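Local coordinates for VgrG protein (Vibrio cholerae, PDB 4DTH), which binds ATP and magnesium through its actin cross-linking domain, a toxin module that probably uses the nucleotide to join G-actin monomers covalently, at residues A[270-275]-A[351-356]. Sequence-based numbering, arbitrary orientation.
With ATP (adenosine-5'-triphosphate), chain B; SO4 (sulfate ion), chain F.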
loop_
_atom_site.group_PDB
_atom_site.type_symbol
_atom_site.label_atom_id
_atom_site.label_comp_id
_atom_site.label_asym_id
_atom_site.label_seq_id
_atom_site.Cartn_x
_atom_site.Cartn_y
_atom_site.Cartn_z
ATOM N N LYS A 270 2.846 -5.030 -12.705
ATOM C CA LYS A 270 4.190 -5.547 -12.942
ATOM C C LYS A 270 5.287 -4.530 -12.629
ATOM O O LYS A 270 6.380 -4.924 -12.221
ATOM C CB LYS A 270 4.353 -6.222 -14.312
ATOM C CG LYS A 270 4.277 -5.328 -15.517
ATOM C CD LYS A 270 4.316 -6.212 -16.755
ATOM C CE LYS A 270 3.677 -5.552 -17.930
ATOM N NZ LYS A 270 3.831 -6.370 -19.161
ATOM N N VAL A 271 4.982 -3.226 -12.786
ATOM C CA VAL A 271 5.927 -2.154 -12.460
ATOM C C VAL A 271 6.051 -2.068 -10.934
ATOM O O VAL A 271 7.165 -2.005 -10.410
ATOM C CB VAL A 271 5.555 -0.799 -13.114
ATOM C CG1 VAL A 271 6.514 0.313 -12.675
ATOM C CG2 VAL A 271 5.539 -0.922 -14.636
ATOM N N LYS A 272 4.909 -2.098 -10.224
ATOM C CA LYS A 272 4.922 -2.080 -8.760
ATOM C C LYS A 272 5.702 -3.290 -8.220
ATOM O O LYS A 272 6.492 -3.137 -7.287
ATOM C CB LYS A 272 3.483 -2.116 -8.228
ATOM C CG LYS A 272 2.692 -0.840 -8.424
ATOM C CD LYS A 272 1.323 -1.053 -7.755
ATOM C CE LYS A 272 0.470 0.175 -7.713
ATOM N NZ LYS A 272 -0.804 -0.091 -6.987
ATOM N N ASN A 273 5.517 -4.479 -8.843
ATOM C CA ASN A 273 6.221 -5.700 -8.443
ATOM C C ASN A 273 7.730 -5.577 -8.614
ATOM O O ASN A 273 8.477 -6.080 -7.778
ATOM C CB ASN A 273 5.683 -6.913 -9.199
ATOM C CG ASN A 273 4.317 -7.348 -8.722
ATOM O OD1 ASN A 273 3.824 -6.909 -7.676
ATOM N ND2 ASN A 273 3.660 -8.197 -9.496
ATOM N N ALA A 274 8.175 -4.867 -9.668
ATOM C CA ALA A 274 9.594 -4.651 -9.941
ATOM C C ALA A 274 10.306 -3.854 -8.839
ATOM O O ALA A 274 11.503 -4.041 -8.654
ATOM C CB ALA A 274 9.784 -3.989 -11.291
ATOM N N TRP A 275 9.581 -2.991 -8.087
ATOM C CA TRP A 275 10.171 -2.261 -6.960
ATOM C C TRP A 275 10.492 -3.234 -5.807
ATOM O O TRP A 275 11.458 -3.001 -5.077
ATOM C CB TRP A 275 9.210 -1.183 -6.427
ATOM C CG TRP A 275 9.155 0.054 -7.268
ATOM C CD1 TRP A 275 8.288 0.314 -8.286
ATOM C CD2 TRP A 275 9.970 1.225 -7.122
ATOM N NE1 TRP A 275 8.502 1.580 -8.778
ATOM C CE2 TRP A 275 9.560 2.145 -8.114
ATOM C CE3 TRP A 275 11.050 1.568 -6.286
ATOM C CZ2 TRP A 275 10.183 3.386 -8.293
ATOM C CZ3 TRP A 275 11.650 2.812 -6.444
ATOM C CH2 TRP A 275 11.219 3.706 -7.437
ATOM N N GLU A 351 5.459 -0.619 0.745
ATOM C CA GLU A 351 4.649 -1.809 0.547
ATOM C C GLU A 351 5.509 -2.984 0.099
ATOM O O GLU A 351 6.183 -2.910 -0.937
ATOM C CB GLU A 351 3.548 -1.510 -0.491
ATOM C CG GLU A 351 2.665 -2.701 -0.823
ATOM C CD GLU A 351 1.631 -2.435 -1.900
ATOM O OE1 GLU A 351 1.077 -1.315 -1.938
ATOM O OE2 GLU A 351 1.320 -3.378 -2.660
ATOM N N PHE A 352 5.455 -4.080 0.863
ATOM C CA PHE A 352 6.140 -5.325 0.516
ATOM C C PHE A 352 5.177 -6.076 -0.398
ATOM O O PHE A 352 4.156 -6.593 0.068
ATOM C CB PHE A 352 6.473 -6.133 1.781
ATOM C CG PHE A 352 7.586 -5.506 2.587
ATOM C CD1 PHE A 352 7.330 -4.445 3.452
ATOM C CD2 PHE A 352 8.894 -5.967 2.470
ATOM C CE1 PHE A 352 8.365 -3.856 4.188
ATOM C CE2 PHE A 352 9.924 -5.390 3.224
ATOM C CZ PHE A 352 9.655 -4.329 4.062
ATOM N N ARG A 353 5.473 -6.085 -1.707
ATOM C CA ARG A 353 4.641 -6.718 -2.747
ATOM C C ARG A 353 4.428 -8.205 -2.480
ATOM O O ARG A 353 3.342 -8.733 -2.713
ATOM C CB ARG A 353 5.203 -6.440 -4.146
ATOM C CG ARG A 353 5.231 -4.930 -4.492
ATOM C CD ARG A 353 3.832 -4.328 -4.659
ATOM N NE ARG A 353 3.168 -4.842 -5.862
ATOM C CZ ARG A 353 1.896 -4.630 -6.181
ATOM N NH1 ARG A 353 1.113 -3.912 -5.383
ATOM N NH2 ARG A 353 1.399 -5.121 -7.311
ATOM N N THR A 354 5.476 -8.860 -1.966
ATOM C CA THR A 354 5.455 -10.237 -1.467
ATOM C C THR A 354 5.915 -10.092 -0.014
ATOM O O THR A 354 6.925 -9.417 0.240
ATOM C CB THR A 354 6.395 -11.142 -2.299
ATOM O OG1 THR A 354 5.808 -11.343 -3.581
ATOM C CG2 THR A 354 6.619 -12.512 -1.652
ATOM N N VAL A 355 5.179 -10.692 0.935
ATOM C CA VAL A 355 5.551 -10.588 2.349
ATOM C C VAL A 355 6.847 -11.399 2.579
ATOM O O VAL A 355 6.857 -12.605 2.314
ATOM C CB VAL A 355 4.417 -11.005 3.322
ATOM C CG1 VAL A 355 4.866 -10.863 4.775
ATOM C CG2 VAL A 355 3.145 -10.189 3.077
ATOM N N PRO A 356 7.940 -10.759 3.048
ATOM C CA PRO A 356 9.181 -11.517 3.282
ATOM C C PRO A 356 9.080 -12.355 4.555
ATOM O O PRO A 356 8.173 -12.134 5.367
ATOM C CB PRO A 356 10.241 -10.415 3.409
ATOM C CG PRO A 356 9.493 -9.260 3.997
ATOM C CD PRO A 356 8.100 -9.334 3.417
HETATM P PG ATP B . -2.510 1.481 -3.820
HETATM O O1G ATP B . -1.271 0.653 -3.686
HETATM O O2G ATP B . -2.171 2.914 -4.121
HETATM O O3G ATP B . -3.420 0.971 -4.902
HETATM P PB ATP B . -4.495 1.982 -1.794
HETATM O O1B ATP B . -4.620 3.409 -2.153
HETATM O O2B ATP B . -5.711 1.249 -2.309
HETATM O O3B ATP B . -3.266 1.406 -2.410
HETATM P PA ATP B . -3.680 2.592 0.847
HETATM O O1A ATP B . -2.929 3.695 0.210
HETATM O O2A ATP B . -4.704 3.218 1.798
HETATM O O3A ATP B . -4.399 1.816 -0.202
HETATM O "O5'" ATP B . -2.645 1.652 1.634
HETATM C "C5'" ATP B . -3.224 0.686 2.527
HETATM C "C4'" ATP B . -2.183 -0.048 3.330
HETATM O "O4'" ATP B . -1.350 0.902 4.056
HETATM C "C3'" ATP B . -2.773 -0.967 4.401
HETATM O "O3'" ATP B . -1.992 -2.143 4.601
HETATM C "C2'" ATP B . -2.764 -0.065 5.627
HETATM O "O2'" ATP B . -2.900 -0.758 6.856
HETATM C "C1'" ATP B . -1.409 0.588 5.439
HETATM N N9 ATP B . -1.151 1.795 6.228
HETATM C C8 ATP B . -1.871 2.959 6.221
HETATM N N7 ATP B . -1.393 3.877 7.026
HETATM C C5 ATP B . -0.285 3.274 7.606
HETATM C C6 ATP B . 0.671 3.720 8.541
HETATM N N6 ATP B . 0.666 4.941 9.091
HETATM N N1 ATP B . 1.659 2.863 8.885
HETATM C C2 ATP B . 1.686 1.648 8.330
HETATM N N3 ATP B . 0.849 1.118 7.442
HETATM C C4 ATP B . -0.128 1.983 7.116
HETATM S S SO4 F . -2.107 -3.796 -7.420
HETATM O O1 SO4 F . -3.501 -4.253 -7.437
HETATM O O2 SO4 F . -1.259 -4.823 -7.973
HETATM O O3 SO4 F . -2.014 -2.566 -8.184
HETATM O O4 SO4 F . -1.704 -3.519 -6.040
#
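Arg353 meets the helix 269-275 through Asn273 and Lys272, which take an edge and a face of its guanidinium. Asn273 OD1 accepts NE of Arg353 at 2.8 Å (N-H...O 148°) and, more weakly, NH2. NE comes in tilted from the carbonyl plane, while OD1 lies in the guanidinium plane; amide and guanidinium planes stand 40° apart. Lys272 covers one face: its CB sits 3.5 Å above the plane, over the centre. Bends at chi2 and chi3 turn the guanidinium back beneath Lys272 CB and toward Asn273 OD1. At the guanidinium edge, Glu351 OE2 forms a salt bridge with NH1 of Arg353 at 2.8 Å, met on its syn side and well out of the carboxylate plane. A sulfate, probably from the crystallisation liquor, takes NH1 and NH2 in two nearly straight bonds. In this crystal each guanidinium N-H has an acceptor, one of them weak, which holds the rotation of the group. The extended Lys272 chain carries NZ to sulfate O3 (3.0 Å) and, weakly, to ATP O1G (3.4 Å), so the two cations gather round anions. Backbone hydrogen bonds between Glu351 and Leu278 and between Arg353 and Glu276 tie the end of strand 343-352 to the chain following the helix. Glu351 also ligates one of the magnesium ions together with Glu28 and Gln174, placing this cluster at the gamma-phosphate end of the ATP-magnesium site.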